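Local coordinates for protein transcriptional regulator, TetR family (Vibrio parahaemolyticus, PDB 3HE0) that probably binds regulatory DNA through an N-terminal helix-turn-helix domain and acts as a transcription factor, at residues A[58-63]-A[120-125]; A[15-20]-A[50-55]. All coordinates share one frame; numbering follows the deposited sequence.

Starting from the N terminus, helix 13-27 supplies the first half of interaction 2. The chain then runs through helices 34-41 and 45-49 and returns at 50-55, which closes the first loop within the DNA-binding domain. Helix 55-74 follows directly. Its residues 58-63 open interaction 1, which closes at 120-125 on helix 117-129. The two loops therefore follow in series, neither nesting nor crossing. Interaction 2 packs the end of the helix-turn-helix on the first helix, whereas interaction 1 joins the connecting helix 55-74 to helix 117-129 of the C-terminal domain. The centres are about 14 Å apart and the contacts touch: L58 and E61 pack on F52, and V62 packs on L17 and A20.

Interaction 1. Residues A[58-63]-A[120-125]; sequences LLEEVR and RNKTWE
E60 and T123 meet across the two helices, their side chains reaching toward each other from opposite directions. T123 OG1 is within hydrogen-bonding distance of E60 OE2, at 2.6 Å. The same hydroxyl also bonds to the backbone O of T119, one turn back in its own helix. E60 has CG anti to its backbone N and then bends at chi2, which brings the carboxylate to the threonine. The other oxygen, E60 OE1, is held from its own helix. R63 NH1 forms a salt bridge to E60 OE1 at 2.9 Å. The guanidinium meets OE1 on the anti side, 33° out of the carboxylate plane, and the N-H...O angle of 133° is well short of straight. OE2 is thus the oxygen nearer the hydroxyl, while OE1 takes the bond from R63.

The helices run nearly parallel, at 27°, with short-segment axes 11.1 Å apart. In the TetR fold, helix 55-74 links the DNA-binding domain to the C-terminal domain, and here it meets helix 117-129 of the latter.

Apolar packing is thin. T123 CG2 touches R63 CB at 4.2 Å. The exposed K122 brings its amine beside the acid. K122 NZ lies 4.6 Å from E60 OE2, too far for a salt bridge, though its charge may still favour the ionised carboxylate. On helix 55-74, the neighbouring E61 pairs through OE1 with R13 NH1 in a salt bridge. On helix 117-129, N121 and W124 pack on F174 of the second subunit.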
loop_
_atom_site.group_PDB
_atom_site.type_symbol
_atom_site.label_atom_id
_atom_site.label_comp_id
_atom_site.label_asym_id
_atom_site.label_seq_id
_atom_site.Cartn_x
_atom_site.Cartn_y
_atom_site.Cartn_z
ATOM N N LEU A 58 -18.340 -10.750 -11.915
ATOM C CA LEU A 58 -16.991 -11.260 -12.207
ATOM C C LEU A 58 -15.933 -10.527 -11.382
ATOM O O LEU A 58 -15.089 -11.158 -10.785
ATOM C CB LEU A 58 -16.666 -11.145 -13.690
ATOM C CG LEU A 58 -15.264 -11.526 -14.143
ATOM C CD1 LEU A 58 -14.936 -12.994 -13.837
ATOM C CD2 LEU A 58 -15.215 -11.234 -15.646
ATOM N N LEU A 59 -15.996 -9.199 -11.329
ATOM C CA LEU A 59 -14.982 -8.429 -10.567
ATOM C C LEU A 59 -14.959 -8.829 -9.092
ATOM O O LEU A 59 -13.886 -9.008 -8.505
ATOM C CB LEU A 59 -15.166 -6.894 -10.751
ATOM C CG LEU A 59 -15.008 -6.438 -12.226
ATOM C CD1 LEU A 59 -15.149 -4.937 -12.483
ATOM C CD2 LEU A 59 -13.682 -6.908 -12.799
ATOM N N GLU A 60 -16.128 -9.016 -8.499
ATOM C CA GLU A 60 -16.196 -9.401 -7.090
ATOM C C GLU A 60 -15.559 -10.753 -6.855
ATOM O O GLU A 60 -14.916 -10.981 -5.820
ATOM C CB GLU A 60 -17.653 -9.422 -6.604
ATOM C CG GLU A 60 -17.807 -9.741 -5.119
ATOM C CD GLU A 60 -17.069 -8.726 -4.182
ATOM O OE1 GLU A 60 -16.859 -7.527 -4.554
ATOM O OE2 GLU A 60 -16.677 -9.159 -3.065
ATOM N N GLU A 61 -15.753 -11.655 -7.814
ATOM C CA GLU A 61 -15.223 -13.001 -7.701
ATOM C C GLU A 61 -13.734 -12.931 -7.880
ATOM O O GLU A 61 -13.011 -13.704 -7.282
ATOM C CB GLU A 61 -15.815 -13.940 -8.767
ATOM C CG GLU A 61 -17.279 -14.226 -8.585
ATOM C CD GLU A 61 -17.544 -14.792 -7.201
ATOM O OE1 GLU A 61 -16.842 -15.763 -6.824
ATOM O OE2 GLU A 61 -18.399 -14.237 -6.462
ATOM N N VAL A 62 -13.270 -12.021 -8.713
ATOM C CA VAL A 62 -11.835 -11.809 -8.840
ATOM C C VAL A 62 -11.239 -11.357 -7.478
ATOM O O VAL A 62 -10.311 -11.971 -6.965
ATOM C CB VAL A 62 -11.499 -10.824 -10.006
ATOM C CG1 VAL A 62 -10.110 -10.230 -9.849
ATOM C CG2 VAL A 62 -11.624 -11.546 -11.353
ATOM N N ARG A 63 -11.820 -10.327 -6.872
ATOM C CA ARG A 63 -11.307 -9.851 -5.560
ATOM C C ARG A 63 -11.245 -10.992 -4.571
ATOM O O ARG A 63 -10.241 -11.151 -3.867
ATOM C CB ARG A 63 -12.156 -8.733 -4.968
ATOM C CG ARG A 63 -12.196 -7.471 -5.819
ATOM C CD ARG A 63 -13.124 -6.411 -5.217
ATOM N NE ARG A 63 -13.417 -5.381 -6.219
ATOM C CZ ARG A 63 -14.554 -5.274 -6.918
ATOM N NH1 ARG A 63 -15.597 -6.098 -6.717
ATOM N NH2 ARG A 63 -14.660 -4.307 -7.824
ATOM N N ARG A 120 -18.434 -3.672 -0.363
ATOM C CA ARG A 120 -17.156 -3.338 0.317
ATOM C C ARG A 120 -16.983 -4.031 1.669
ATOM O O ARG A 120 -15.907 -4.559 1.970
ATOM C CB ARG A 120 -16.989 -1.820 0.483
ATOM N N ASN A 121 -18.039 -4.044 2.472
ATOM C CA ASN A 121 -18.004 -4.732 3.757
ATOM C C ASN A 121 -18.157 -6.236 3.609
ATOM O O ASN A 121 -17.545 -6.995 4.361
ATOM C CB ASN A 121 -19.078 -4.182 4.692
ATOM C CG ASN A 121 -18.804 -2.757 5.096
ATOM O OD1 ASN A 121 -17.667 -2.403 5.404
ATOM N ND2 ASN A 121 -19.841 -1.927 5.100
ATOM N N LYS A 122 -18.968 -6.671 2.647
ATOM C CA LYS A 122 -19.068 -8.092 2.344
ATOM C C LYS A 122 -17.673 -8.628 2.021
ATOM O O LYS A 122 -17.248 -9.634 2.591
ATOM C CB LYS A 122 -20.044 -8.360 1.181
ATOM C CG LYS A 122 -20.105 -9.839 0.733
ATOM C CD LYS A 122 -21.457 -10.253 0.100
ATOM C CE LYS A 122 -21.590 -9.891 -1.400
ATOM N NZ LYS A 122 -20.864 -10.833 -2.333
ATOM N N THR A 123 -16.961 -7.933 1.130
ATOM C CA THR A 123 -15.649 -8.396 0.668
ATOM C C THR A 123 -14.686 -8.428 1.844
ATOM O O THR A 123 -14.091 -9.470 2.127
ATOM C CB THR A 123 -15.051 -7.517 -0.469
ATOM O OG1 THR A 123 -16.053 -7.192 -1.441
ATOM C CG2 THR A 123 -13.902 -8.246 -1.165
ATOM N N TRP A 124 -14.571 -7.293 2.544
ATOM C CA TRP A 124 -13.702 -7.192 3.714
ATOM C C TRP A 124 -13.967 -8.347 4.674
ATOM O O TRP A 124 -13.046 -9.060 5.028
ATOM C CB TRP A 124 -13.849 -5.838 4.425
ATOM N N GLU A 125 -15.223 -8.584 5.043
ATOM C CA GLU A 125 -15.534 -9.650 6.023
ATOM C C GLU A 125 -15.191 -11.056 5.522
ATOM O O GLU A 125 -14.623 -11.860 6.265
ATOM C CB GLU A 125 -17.001 -9.583 6.498
ATOM C CG GLU A 125 -17.242 -10.181 7.916
ATOM C CD GLU A 125 -18.585 -9.748 8.572
ATOM O OE1 GLU A 125 -19.577 -10.530 8.509
ATOM O OE2 GLU A 125 -18.652 -8.635 9.167
#

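Interaction 2. Residues A[15-20]-A[50-55]; sequences QILAAA and RYFSDK
I16 touches two successive aromatic rings, Y51 and F52, with different branches. The I16 CG2 methyl approaches F52 CE2 at 3.7 Å. The I16 CD1 methyl ends 3.8 Å from Y51 CD2. The first torsion explains the division. CG2 is anti to the backbone N, while CG1 is anti to the carbonyl carbon (chi1 -65°), and the extended chi2 carries CD1 out to the tyrosine. The isoleucine chain lies roughly perpendicular to the tyrosine side chain and runs alongside that of F52 in the opposite sense. L17 adds the third contact, with L17 CD2 3.9 Å from F52 CZ. L17 CG follows at 4.1 Å from F52 CZ, and L17 CD2 also comes within 4.2 Å of F52 CE1. The far end of the F52 ring, CE1, CE2 and CZ, is thus touched by side chains from two consecutive positions of helix 13-27. All three contacts approach the rings obliquely and are purely apolar.

In the next shell, Y51 OH is hydrogen-bonded to K12 N, just before helix 13-27, and both rings also pack on R13. The tyrosine therefore meets this part of the chain through both its ring and its hydroxyl. The loop itself ends at D54, the N-cap residue of helix 55-74.

Residues 50-52 complete the predicted helix-turn-helix, and this contact packs its end against the first helix of the DNA-binding domain. The contact is buried between helices: I16 rests on L37 of helix 34-41, while L58, E61 and V62 of helix 55-74 pack on F52 and L17.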
loop_
_atom_site.group_PDB
_atom_site.type_symbol
_atom_site.label_atom_id
_atom_site.label_comp_id
_atom_site.label_asym_id
_atom_site.label_seq_id
_atom_site.Cartn_x
_atom_site.Cartn_y
_atom_site.Cartn_z
ATOM N N GLN A 15 -10.147 -21.051 -15.115
ATOM C CA GLN A 15 -9.510 -20.565 -16.333
ATOM C C GLN A 15 -9.919 -19.111 -16.641
ATOM O O GLN A 15 -9.086 -18.248 -16.959
ATOM C CB GLN A 15 -9.875 -21.490 -17.491
ATOM C CG GLN A 15 -9.205 -21.163 -18.793
ATOM C CD GLN A 15 -9.533 -22.196 -19.866
ATOM O OE1 GLN A 15 -9.308 -23.388 -19.673
ATOM N NE2 GLN A 15 -10.042 -21.738 -21.002
ATOM N N ILE A 16 -11.202 -18.837 -16.488
ATOM C CA ILE A 16 -11.728 -17.512 -16.751
ATOM C C ILE A 16 -11.223 -16.536 -15.705
ATOM O O ILE A 16 -10.906 -15.382 -16.036
ATOM C CB ILE A 16 -13.317 -17.501 -16.765
ATOM C CG1 ILE A 16 -13.847 -18.337 -17.930
ATOM C CG2 ILE A 16 -13.842 -16.071 -16.835
ATOM C CD1 ILE A 16 -15.393 -18.758 -17.811
ATOM N N LEU A 17 -11.206 -16.978 -14.446
ATOM C CA LEU A 17 -10.695 -16.133 -13.364
ATOM C C LEU A 17 -9.210 -15.846 -13.551
ATOM O O LEU A 17 -8.762 -14.732 -13.315
ATOM C CB LEU A 17 -10.923 -16.756 -11.985
ATOM C CG LEU A 17 -12.319 -16.602 -11.391
ATOM C CD1 LEU A 17 -12.345 -17.230 -10.028
ATOM C CD2 LEU A 17 -12.813 -15.152 -11.329
ATOM N N ALA A 18 -8.478 -16.858 -13.992
ATOM C CA ALA A 18 -7.052 -16.709 -14.290
ATOM C C ALA A 18 -6.847 -15.687 -15.405
ATOM O O ALA A 18 -6.072 -14.771 -15.238
ATOM C CB ALA A 18 -6.434 -18.033 -14.674
ATOM N N ALA A 19 -7.586 -15.812 -16.512
ATOM C CA ALA A 19 -7.489 -14.823 -17.613
ATOM C C ALA A 19 -7.847 -13.433 -17.102
ATOM O O ALA A 19 -7.138 -12.456 -17.372
ATOM C CB ALA A 19 -8.396 -15.200 -18.772
ATOM N N ALA A 20 -8.933 -13.362 -16.330
ATOM C CA ALA A 20 -9.442 -12.095 -15.828
ATOM C C ALA A 20 -8.400 -11.426 -14.975
ATOM O O ALA A 20 -8.110 -10.253 -15.146
ATOM C CB ALA A 20 -10.703 -12.306 -15.002
ATOM N N ARG A 50 -22.239 -18.321 -18.468
ATOM C CA ARG A 50 -22.667 -19.523 -17.779
ATOM C C ARG A 50 -22.081 -19.631 -16.386
ATOM O O ARG A 50 -22.464 -20.534 -15.618
ATOM C CB ARG A 50 -22.286 -20.744 -18.579
ATOM C CG ARG A 50 -22.902 -20.714 -19.983
ATOM C CD ARG A 50 -23.192 -22.078 -20.475
ATOM N NE ARG A 50 -21.973 -22.679 -20.927
ATOM C CZ ARG A 50 -21.510 -22.554 -22.157
ATOM N NH1 ARG A 50 -22.191 -21.837 -23.051
ATOM N NH2 ARG A 50 -20.361 -23.138 -22.479
ATOM N N TYR A 51 -21.170 -18.716 -16.084
ATOM C CA TYR A 51 -20.458 -18.693 -14.805
ATOM C C TYR A 51 -20.622 -17.384 -14.069
ATOM O O TYR A 51 -20.655 -17.420 -12.872
ATOM C CB TYR A 51 -18.952 -18.975 -14.965
ATOM C CG TYR A 51 -18.680 -20.344 -15.445
ATOM C CD1 TYR A 51 -18.588 -21.415 -14.566
ATOM C CD2 TYR A 51 -18.554 -20.593 -16.800
ATOM C CE1 TYR A 51 -18.354 -22.716 -15.058
ATOM C CE2 TYR A 51 -18.359 -21.847 -17.280
ATOM C CZ TYR A 51 -18.259 -22.910 -16.418
ATOM O OH TYR A 51 -18.035 -24.157 -16.975
ATOM N N PHE A 52 -20.705 -16.249 -14.763
ATOM C CA PHE A 52 -20.810 -14.942 -14.104
ATOM C C PHE A 52 -21.968 -14.188 -14.703
ATOM O O PHE A 52 -22.116 -14.197 -15.915
ATOM C CB PHE A 52 -19.507 -14.163 -14.312
ATOM C CG PHE A 52 -18.314 -14.911 -13.853
ATOM C CD1 PHE A 52 -17.996 -14.957 -12.494
ATOM C CD2 PHE A 52 -17.565 -15.645 -14.738
ATOM C CE1 PHE A 52 -16.899 -15.693 -12.031
ATOM C CE2 PHE A 52 -16.476 -16.392 -14.290
ATOM C CZ PHE A 52 -16.130 -16.390 -12.925
ATOM N N SER A 53 -22.819 -13.564 -13.894
ATOM C CA SER A 53 -23.988 -12.887 -14.451
ATOM C C SER A 53 -23.615 -11.654 -15.259
ATOM O O SER A 53 -24.228 -11.392 -16.263
ATOM C CB SER A 53 -24.997 -12.519 -13.370
ATOM O OG SER A 53 -24.354 -12.073 -12.203
ATOM N N ASP A 54 -22.564 -10.953 -14.875
ATOM C CA ASP A 54 -22.175 -9.728 -15.539
ATOM C C ASP A 54 -20.772 -9.318 -15.079
ATOM O O ASP A 54 -20.163 -9.979 -14.206
ATOM C CB ASP A 54 -23.196 -8.624 -15.203
ATOM C CG ASP A 54 -23.299 -8.344 -13.707
ATOM O OD1 ASP A 54 -22.378 -8.637 -12.953
ATOM O OD2 ASP A 54 -24.320 -7.818 -13.263
ATOM N N LYS A 55 -20.263 -8.226 -15.654
ATOM C CA LYS A 55 -18.885 -7.801 -15.396
ATOM C C LYS A 55 -18.685 -7.576 -13.922
ATOM O O LYS A 55 -17.684 -7.995 -13.359
ATOM C CB LYS A 55 -18.553 -6.522 -16.178
ATOM C CG LYS A 55 -17.067 -6.085 -16.122
ATOM C CD LYS A 55 -16.734 -5.081 -17.279
ATOM C CE LYS A 55 -16.285 -3.686 -16.790
ATOM N NZ LYS A 55 -14.769 -3.543 -16.685
#